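Local coordinates for galactose-binding like protein (Bacteroides thetaiotaomicron, PDB 7M1A), which is a SusE-like protein whose C-terminal, galactose-binding-like domain binds a calcium ion and probably recognises carbohydrate, at residues G24-V29 with A56-D61; Q14-V19 with Y153-C158; E79-F82 with M86-R89. All blocks are in the same frame, centred on the assembly; numbering follows the deposited sequence.

Contact 1: G24-V29 with A56-D61; sequences GKMEYV and AVFTFD. With CA (calcium ion), chain F.
Met26, present as selenomethionine, carries the contact by reaching from a short 3-10 segment to the buried side of strand 56-66. Its selenium takes part in two Met-aromatic contacts, lying obliquely 5.1 Å from the centroid of the Phe58 ring and 5.2 Å from that of Phe60. CG stands anti to the backbone N (chi1 -164°), which drives the chain toward the strand; the bend at chi3 then turns the methyl to Phe58.

The apolar packing is shared between two atoms. CE of Met26 meets CD1 of Phe58 at 3.7 Å, whereas SE of Met26 lies against CB of Phe60. Between the two phenylalanines, the main-chain O of Thr59 sits 3.4 Å from SE of Met26. In this β-sandwich of the galactose-binding type, both rings face inward and continue onto strand 169-176, Phe58 on Phe170 and Phe60 on Phe175.

The polar interactions of the 24-29 turn lie beside the Met26 contact, facing the second subunit. NZ of Lys25 donates a hydrogen bond of 2.7 Å to Glu27 OE1 on its syn lone pair, part of a salt bridge; NZ also bridges to Glu10 of the second subunit. CB of Lys25 covers the centre of one Tyr28 face. Beyond the turn, Tyr28 O binds calcium at 2.3 Å, alongside a water, Asn31, Arg33, Thr171 and Glu172.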
loop_
_atom_site.group_PDB
_atom_site.type_symbol
_atom_site.label_atom_id
_atom_site.label_comp_id
_atom_site.label_asym_id
_atom_site.label_seq_id
_atom_site.Cartn_x
_atom_site.Cartn_y
_atom_site.Cartn_z
ATOM N N GLY A 24 -8.661 -3.887 -7.299
ATOM C CA GLY A 24 -8.648 -2.601 -6.609
ATOM C C GLY A 24 -7.301 -2.296 -5.984
ATOM O O GLY A 24 -6.430 -3.150 -5.909
ATOM N N LYS A 25 -7.149 -1.039 -5.564
ATOM C CA LYS A 25 -5.938 -0.589 -4.880
ATOM C C LYS A 25 -6.293 0.709 -4.189
ATOM O O LYS A 25 -7.083 1.538 -4.651
ATOM C CB LYS A 25 -4.819 -0.233 -5.901
ATOM C CG LYS A 25 -3.471 -0.257 -5.200
ATOM C CD LYS A 25 -2.949 -1.629 -4.851
ATOM C CE LYS A 25 -1.650 -1.471 -4.020
ATOM N NZ LYS A 25 -1.764 -0.612 -2.777
HETATM N N MSE A 26 -5.750 0.895 -2.980
HETATM C CA MSE A 26 -6.116 2.046 -2.185
HETATM C C MSE A 26 -5.819 3.339 -2.968
HETATM O O MSE A 26 -6.592 4.297 -2.898
HETATM C CB MSE A 26 -5.434 2.074 -0.799
HETATM C CG MSE A 26 -6.218 3.124 0.097
HETATM SE SE MSE A 26 -5.383 3.295 1.867
HETATM C CE MSE A 26 -5.622 1.423 2.489
ATOM N N GLU A 27 -4.640 3.377 -3.685
ATOM C CA GLU A 27 -4.231 4.608 -4.348
ATOM C C GLU A 27 -5.262 5.012 -5.402
ATOM O O GLU A 27 -5.259 6.145 -5.822
ATOM C CB GLU A 27 -2.881 4.360 -5.043
ATOM C CG GLU A 27 -1.659 4.238 -4.096
ATOM C CD GLU A 27 -1.440 2.929 -3.401
ATOM O OE1 GLU A 27 -2.232 1.946 -3.536
ATOM O OE2 GLU A 27 -0.339 2.858 -2.746
ATOM N N TYR A 28 -6.123 4.076 -5.836
ATOM C CA TYR A 28 -7.111 4.467 -6.833
ATOM C C TYR A 28 -8.202 5.393 -6.295
ATOM O O TYR A 28 -8.949 5.962 -7.141
ATOM C CB TYR A 28 -7.730 3.187 -7.450
ATOM C CG TYR A 28 -6.775 2.278 -8.203
ATOM C CD1 TYR A 28 -5.535 2.721 -8.678
ATOM C CD2 TYR A 28 -7.104 0.946 -8.406
ATOM C CE1 TYR A 28 -4.698 1.841 -9.339
ATOM C CE2 TYR A 28 -6.303 0.055 -9.121
ATOM C CZ TYR A 28 -5.129 0.543 -9.634
ATOM O OH TYR A 28 -4.270 -0.339 -10.232
ATOM N N VAL A 29 -8.322 5.517 -4.944
ATOM C CA VAL A 29 -9.350 6.423 -4.416
ATOM C C VAL A 29 -8.774 7.816 -4.170
ATOM O O VAL A 29 -9.490 8.671 -3.704
ATOM C CB VAL A 29 -10.097 5.876 -3.196
ATOM C CG1 VAL A 29 -10.726 4.521 -3.521
ATOM C CG2 VAL A 29 -9.268 5.861 -1.907
ATOM N N ALA A 56 -15.288 -2.923 8.186
ATOM C CA ALA A 56 -14.012 -2.868 7.480
ATOM C C ALA A 56 -13.322 -1.580 7.901
ATOM O O ALA A 56 -13.927 -0.537 8.054
ATOM C CB ALA A 56 -14.200 -2.821 5.988
ATOM N N VAL A 57 -11.983 -1.657 8.043
ATOM C CA VAL A 57 -11.170 -0.507 8.439
ATOM C C VAL A 57 -9.966 -0.416 7.494
ATOM O O VAL A 57 -9.300 -1.400 7.308
ATOM C CB VAL A 57 -10.742 -0.596 9.929
ATOM C CG1 VAL A 57 -9.740 0.488 10.307
ATOM C CG2 VAL A 57 -11.920 -0.666 10.854
ATOM N N PHE A 58 -9.638 0.802 7.028
ATOM C CA PHE A 58 -8.341 0.934 6.354
ATOM C C PHE A 58 -7.810 2.338 6.679
ATOM O O PHE A 58 -8.513 3.205 7.223
ATOM C CB PHE A 58 -8.480 0.656 4.843
ATOM C CG PHE A 58 -9.323 1.638 4.097
ATOM C CD1 PHE A 58 -8.838 2.857 3.645
ATOM C CD2 PHE A 58 -10.696 1.374 3.938
ATOM C CE1 PHE A 58 -9.643 3.790 3.002
ATOM C CE2 PHE A 58 -11.522 2.308 3.308
ATOM C CZ PHE A 58 -11.027 3.541 2.876
ATOM N N THR A 59 -6.495 2.501 6.415
ATOM C CA THR A 59 -5.730 3.595 6.984
ATOM C C THR A 59 -4.877 4.223 5.874
ATOM O O THR A 59 -4.263 3.516 5.058
ATOM C CB THR A 59 -4.804 3.033 8.056
ATOM O OG1 THR A 59 -5.533 2.260 9.028
ATOM C CG2 THR A 59 -4.055 4.117 8.798
ATOM N N PHE A 60 -4.663 5.551 5.939
ATOM C CA PHE A 60 -3.771 6.224 4.989
ATOM C C PHE A 60 -3.235 7.514 5.589
ATOM O O PHE A 60 -3.649 7.925 6.656
ATOM C CB PHE A 60 -4.420 6.439 3.618
ATOM C CG PHE A 60 -5.676 7.248 3.609
ATOM C CD1 PHE A 60 -6.897 6.658 3.922
ATOM C CD2 PHE A 60 -5.692 8.615 3.285
ATOM C CE1 PHE A 60 -8.113 7.369 3.807
ATOM C CE2 PHE A 60 -6.910 9.345 3.227
ATOM C CZ PHE A 60 -8.096 8.721 3.472
ATOM N N ASP A 61 -2.255 8.105 4.919
ATOM C CA ASP A 61 -1.489 9.261 5.355
ATOM C C ASP A 61 -1.795 10.340 4.335
ATOM O O ASP A 61 -1.598 10.139 3.109
ATOM C CB ASP A 61 -0.031 8.828 5.341
ATOM C CG ASP A 61 1.010 9.818 5.778
ATOM O OD1 ASP A 61 0.722 11.014 5.940
ATOM O OD2 ASP A 61 2.150 9.340 6.045
HETATM CA CA CA F . -10.462 7.299 -8.181
HETATM O O HOH W 1 -10.744 5.904 -10.051
#

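Contact 2: Q14-V19 with Y153-C158; sequences QNDSRV and YIRIKC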
loop_
_atom_site.group_PDB
_atom_site.type_symbol
_atom_site.label_atom_id
_atom_site.label_comp_id
_atom_site.label_asym_id
_atom_site.label_seq_id
_atom_site.Cartn_x
_atom_site.Cartn_y
_atom_site.Cartn_z
ATOM N N GLN A 14 -2.100 -3.469 11.733
ATOM C CA GLN A 14 -2.597 -4.845 11.958
ATOM C C GLN A 14 -4.106 -4.815 12.048
ATOM O O GLN A 14 -4.687 -3.915 12.699
ATOM C CB GLN A 14 -2.103 -5.268 13.367
ATOM C CG GLN A 14 -2.217 -6.764 13.716
ATOM C CD GLN A 14 -1.750 -7.046 15.129
ATOM O OE1 GLN A 14 -1.000 -6.294 15.755
ATOM N NE2 GLN A 14 -2.192 -8.170 15.653
ATOM N N ASN A 15 -4.694 -5.854 11.499
ATOM C CA ASN A 15 -6.153 -6.075 11.438
ATOM C C ASN A 15 -6.841 -5.162 10.434
ATOM O O ASN A 15 -8.049 -5.269 10.309
ATOM C CB ASN A 15 -6.795 -6.066 12.847
ATOM C CG ASN A 15 -6.220 -7.158 13.698
ATOM O OD1 ASN A 15 -6.082 -8.284 13.234
ATOM N ND2 ASN A 15 -5.866 -6.785 14.905
ATOM N N ASP A 16 -6.147 -4.247 9.716
ATOM C CA ASP A 16 -6.840 -3.496 8.680
ATOM C C ASP A 16 -7.348 -4.460 7.606
ATOM O O ASP A 16 -6.784 -5.530 7.385
ATOM C CB ASP A 16 -5.916 -2.476 8.021
ATOM C CG ASP A 16 -5.631 -1.225 8.860
ATOM O OD1 ASP A 16 -6.306 -1.042 9.907
ATOM O OD2 ASP A 16 -4.912 -0.342 8.376
ATOM N N SER A 17 -8.433 -4.058 6.915
ATOM C CA SER A 17 -8.973 -4.842 5.810
ATOM C C SER A 17 -8.072 -4.632 4.584
ATOM O O SER A 17 -7.687 -3.512 4.266
ATOM C CB SER A 17 -10.360 -4.340 5.482
ATOM O OG SER A 17 -11.246 -4.655 6.569
ATOM N N ARG A 18 -7.824 -5.717 3.848
ATOM C CA ARG A 18 -7.249 -5.566 2.529
ATOM C C ARG A 18 -8.303 -4.959 1.601
ATOM O O ARG A 18 -9.517 -5.184 1.777
ATOM C CB ARG A 18 -6.798 -6.922 1.977
ATOM C CG ARG A 18 -5.621 -7.419 2.799
ATOM C CD ARG A 18 -4.992 -8.635 2.211
ATOM N NE ARG A 18 -3.883 -9.119 3.017
ATOM C CZ ARG A 18 -2.602 -9.038 2.749
ATOM N NH1 ARG A 18 -2.171 -8.255 1.769
ATOM N NH2 ARG A 18 -1.775 -9.655 3.548
ATOM N N VAL A 19 -7.855 -4.125 0.648
ATOM C CA VAL A 19 -8.826 -3.381 -0.168
ATOM C C VAL A 19 -8.598 -3.634 -1.664
ATOM O O VAL A 19 -8.907 -2.772 -2.520
ATOM C CB VAL A 19 -8.806 -1.855 0.138
ATOM C CG1 VAL A 19 -9.164 -1.565 1.627
ATOM C CG2 VAL A 19 -7.408 -1.237 -0.134
ATOM N N TYR A 153 -3.150 11.652 9.556
ATOM C CA TYR A 153 -3.443 10.256 9.232
ATOM C C TYR A 153 -4.936 10.047 9.336
ATOM O O TYR A 153 -5.559 10.690 10.192
ATOM C CB TYR A 153 -2.700 9.346 10.219
ATOM C CG TYR A 153 -1.236 9.668 10.208
ATOM C CD1 TYR A 153 -0.367 9.261 9.174
ATOM C CD2 TYR A 153 -0.693 10.432 11.243
ATOM C CE1 TYR A 153 0.990 9.571 9.243
ATOM C CE2 TYR A 153 0.643 10.796 11.281
ATOM C CZ TYR A 153 1.487 10.389 10.253
ATOM O OH TYR A 153 2.824 10.743 10.293
ATOM N N ILE A 154 -5.444 9.195 8.478
ATOM C CA ILE A 154 -6.894 9.010 8.386
ATOM C C ILE A 154 -7.234 7.536 8.443
ATOM O O ILE A 154 -6.504 6.692 7.920
ATOM C CB ILE A 154 -7.422 9.585 7.065
ATOM C CG1 ILE A 154 -7.190 11.110 7.005
ATOM C CG2 ILE A 154 -8.925 9.306 6.872
ATOM C CD1 ILE A 154 -7.994 11.947 7.948
ATOM N N ARG A 155 -8.367 7.204 9.068
ATOM C CA ARG A 155 -8.973 5.890 8.936
ATOM C C ARG A 155 -10.409 6.055 8.430
ATOM O O ARG A 155 -11.145 6.985 8.845
ATOM C CB ARG A 155 -8.960 5.062 10.216
ATOM C CG ARG A 155 -7.602 4.468 10.455
ATOM C CD ARG A 155 -7.588 3.844 11.854
ATOM N NE ARG A 155 -6.939 2.521 11.614
ATOM C CZ ARG A 155 -6.863 1.606 12.561
ATOM N NH1 ARG A 155 -7.313 1.855 13.799
ATOM N NH2 ARG A 155 -6.387 0.389 12.315
ATOM N N ILE A 156 -10.825 5.103 7.592
ATOM C CA ILE A 156 -12.251 4.991 7.250
ATOM C C ILE A 156 -12.756 3.647 7.767
ATOM O O ILE A 156 -12.098 2.616 7.640
ATOM C CB ILE A 156 -12.470 5.194 5.752
ATOM C CG1 ILE A 156 -12.231 6.704 5.447
ATOM C CG2 ILE A 156 -13.877 4.772 5.307
ATOM C CD1 ILE A 156 -12.287 7.077 3.984
ATOM N N LYS A 157 -13.886 3.704 8.520
ATOM C CA LYS A 157 -14.553 2.517 9.058
ATOM C C LYS A 157 -15.937 2.369 8.395
ATOM O O LYS A 157 -16.739 3.292 8.455
ATOM C CB LYS A 157 -14.650 2.679 10.576
ATOM C CG LYS A 157 -15.335 1.527 11.324
ATOM C CD LYS A 157 -15.613 1.883 12.850
ATOM C CE LYS A 157 -15.987 0.619 13.588
ATOM N NZ LYS A 157 -16.218 0.827 15.042
ATOM N N CYS A 158 -16.208 1.189 7.795
ATOM C CA CYS A 158 -17.498 0.945 7.151
ATOM C C CYS A 158 -18.405 0.196 8.127
ATOM O O CYS A 158 -18.233 -1.023 8.332
ATOM C CB CYS A 158 -17.305 0.162 5.851
ATOM S SG CYS A 158 -18.906 0.182 4.999
#
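Asp16 and Arg155 meet through similar first torsions: in each, CG is anti to the carbonyl carbon and beside the backbone N, with chi1 -76° for Asp16. Neither side chain leaves its backbone aimed straight at the other segment. The Arg155 chain has to bend at chi3 before its guanidinium is carried across to the carboxylate.

The result is a buried salt bridge held by one hydrogen bond. NH2 of Arg155 donates to OD1 of Asp16 at 2.8 Å, with an N-H...O angle of 145°, so the bond is noticeably bent. OD1 is approached on its syn side, slightly out of the carboxylate plane, and in turn lies near the edge of the guanidinium. The two planes are turned 48° apart, and NE of Arg155 stays 4.0 Å from OD1 of Asp16. The pair is therefore not the flat, two-pronged kind.

Thr59 links the two groups a second time, its OG1 bonding both to OD2 of Asp16 and to NE of Arg155. OD2 also takes the backbone N of Leu13, while NH1 of Arg155 reaches Gly104 O and the guanidinium makes a cation-pi contact with Trp106. With both oxygens gripped, the carboxylate is likely to be held against rotation, and the two charges probably balance each other.

The bridge fastens the loop after strand 9-11 across strand 56-66 to its antiparallel neighbour, strand 151-158, whose Ile154 and Ile156 pack instead against strand 169-176.

Contact 3: E79-F82 with M86-R89; sequences EKHF and MSPR. With EDO (1,2-ethanediol), chain C; EDO (1,2-ethanediol), chain E.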
loop_
_atom_site.group_PDB
_atom_site.type_symbol
_atom_site.label_atom_id
_atom_site.label_comp_id
_atom_site.label_asym_id
_atom_site.label_seq_id
_atom_site.Cartn_x
_atom_site.Cartn_y
_atom_site.Cartn_z
ATOM N N GLU A 79 -24.980 1.930 -12.128
ATOM C CA GLU A 79 -26.157 1.520 -11.371
ATOM C C GLU A 79 -25.912 0.305 -10.493
ATOM O O GLU A 79 -26.546 0.205 -9.417
ATOM C CB GLU A 79 -27.280 1.202 -12.332
ATOM C CG GLU A 79 -27.825 2.478 -12.957
ATOM C CD GLU A 79 -29.027 2.230 -13.849
ATOM O OE1 GLU A 79 -29.582 3.227 -14.373
ATOM O OE2 GLU A 79 -29.386 1.021 -14.009
ATOM N N LYS A 80 -24.921 -0.524 -10.858
ATOM C CA LYS A 80 -24.569 -1.685 -10.042
ATOM C C LYS A 80 -24.164 -1.223 -8.627
ATOM O O LYS A 80 -24.468 -1.904 -7.649
ATOM C CB LYS A 80 -23.428 -2.461 -10.713
ATOM C CG LYS A 80 -22.954 -3.613 -9.859
ATOM C CD LYS A 80 -21.785 -4.388 -10.466
ATOM C CE LYS A 80 -21.619 -5.733 -9.771
ATOM N NZ LYS A 80 -20.471 -6.550 -10.246
ATOM N N HIS A 81 -23.540 -0.048 -8.500
ATOM C CA HIS A 81 -22.961 0.420 -7.247
ATOM C C HIS A 81 -23.753 1.550 -6.594
ATOM O O HIS A 81 -23.550 1.808 -5.424
ATOM C CB HIS A 81 -21.479 0.774 -7.426
ATOM C CG HIS A 81 -20.665 -0.409 -7.799
ATOM N ND1 HIS A 81 -20.425 -0.672 -9.089
ATOM C CD2 HIS A 81 -19.937 -1.306 -7.060
ATOM C CE1 HIS A 81 -19.633 -1.744 -9.188
ATOM N NE2 HIS A 81 -19.309 -2.164 -7.960
ATOM N N PHE A 82 -24.630 2.266 -7.299
ATOM C CA PHE A 82 -25.339 3.373 -6.665
ATOM C C PHE A 82 -26.329 2.822 -5.625
ATOM O O PHE A 82 -27.276 2.090 -5.979
ATOM C CB PHE A 82 -26.112 4.196 -7.704
ATOM C CG PHE A 82 -25.294 5.026 -8.659
ATOM C CD1 PHE A 82 -24.072 5.546 -8.286
ATOM C CD2 PHE A 82 -25.768 5.344 -9.926
ATOM C CE1 PHE A 82 -23.357 6.397 -9.124
ATOM C CE2 PHE A 82 -25.052 6.183 -10.783
ATOM C CZ PHE A 82 -23.813 6.689 -10.401
HETATM N N MSE A 86 -21.361 -3.206 -2.539
HETATM C CA MSE A 86 -20.657 -3.008 -1.282
HETATM C C MSE A 86 -20.402 -1.506 -1.057
HETATM O O MSE A 86 -19.528 -1.118 -0.255
HETATM C CB MSE A 86 -19.354 -3.798 -1.181
HETATM C CG MSE A 86 -19.485 -5.265 -1.523
HETATM SE SE MSE A 86 -20.840 -6.241 -0.504
HETATM C CE MSE A 86 -21.863 -6.955 -2.008
ATOM N N SER A 87 -21.128 -0.634 -1.754
ATOM C CA SER A 87 -20.971 0.794 -1.563
ATOM C C SER A 87 -21.332 1.162 -0.129
ATOM O O SER A 87 -22.286 0.644 0.479
ATOM C CB SER A 87 -21.868 1.514 -2.511
ATOM O OG SER A 87 -21.493 1.221 -3.865
ATOM N N PRO A 88 -20.599 2.105 0.491
ATOM C CA PRO A 88 -20.846 2.382 1.929
ATOM C C PRO A 88 -22.179 3.104 2.128
ATOM O O PRO A 88 -22.617 3.951 1.317
ATOM C CB PRO A 88 -19.626 3.275 2.290
ATOM C CG PRO A 88 -19.277 3.960 0.973
ATOM C CD PRO A 88 -19.502 2.909 -0.098
ATOM N N ARG A 89 -22.838 2.747 3.248
ATOM C CA ARG A 89 -24.094 3.433 3.616
ATOM C C ARG A 89 -23.907 4.185 4.934
ATOM O O ARG A 89 -24.240 5.367 5.017
ATOM C CB ARG A 89 -25.255 2.431 3.706
ATOM C CG ARG A 89 -26.565 3.099 4.082
ATOM C CD ARG A 89 -27.718 2.103 4.005
ATOM N NE ARG A 89 -28.994 2.772 4.282
ATOM C CZ ARG A 89 -30.162 2.135 4.321
ATOM N NH1 ARG A 89 -30.182 0.816 4.156
ATOM N NH2 ARG A 89 -31.291 2.823 4.440
HETATM C C1 EDO C . -16.608 -4.429 -9.586
HETATM O O1 EDO C . -16.506 -3.068 -9.260
HETATM C C2 EDO C . -16.749 -4.968 -8.266
HETATM O O2 EDO C . -17.926 -4.524 -7.640
HETATM C C1 EDO E . -19.312 -7.323 -5.397
HETATM O O1 EDO E . -18.855 -6.004 -5.562
HETATM C C2 EDO E . -20.203 -7.742 -6.547
HETATM O O2 EDO E . -19.515 -7.243 -7.628
#
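His81 and Ser87 are joined through the main chain of the one and the side chain of the other. The hydroxyl OG of Ser87 donates to the backbone O of His81 at 2.6 Å, lying in the carbonyl plane on a lone pair, with a C=O...O angle of 131°. Ser87 directs its CB toward the 79-82 segment, and with OG beside its own backbone N (chi1 -63°) the hydroxyl is presented to that oxygen. OG also packs 3.6 Å from CB of His81, and its further link to Asn84 O is weak.

The imidazole itself is turned to other partners. NE2 of His81 is hydrogen-bonded to O2 of one 1,2-ethanediol at 2.8 Å and almost straight (166°), the diol lying at the ring edge. CG of Lys80 sits 3.8 Å above one face of this His81 ring, displaced to its rim. Beyond, the extended Lys80 chain brings NZ to O2 of a second diol, 2.9 Å away. Both diols probably come from the crystallisation liquor, yet they may mark a polar pocket.

What sets the ring in place lies one shell further out: ND1 of His81 is hydrogen-bonded to OD1 of Asp78, and Asp37, Ile76 and Cys169 pack about its side chain. A leucine here would probably leave Asp78 OD1 without its imidazole mate and take away one of the polar partners of the first diol.

The 79-82 segment belongs to the connection leading from strand 70-74 of one sheet to strand 88-96 of the other. The 86-89 segment leads from loop into strand 88-96, turning a corner at Arg89; Met86, ahead of the strand, is backbone-bonded to Cys169 of strand 169-176, and Arg89 to Lys160 of strand 160-161.

Overall arrangement
Contacts 1 and 2 are close neighbours, their centres about 7 Å apart, on two faces of strand 56-66: Phe58 and Phe60 look into the sandwich, Thr59 to the other face and the buried salt bridge. Contact 3 lies about 17 Å from the centre of contact 1 and 19 Å from that of contact 2, touching the latter lightly where Pro88 meets Cys158. Strands 56-66, 151-158 and 88-96 run side by side in the larger antiparallel sheet and so connect all three. Along the chain, contact 2 spans from near the start to residue 158 and encloses contacts 1 and 3, which follow in series. The early loop is thus tied both to the sheet and to the calcium site.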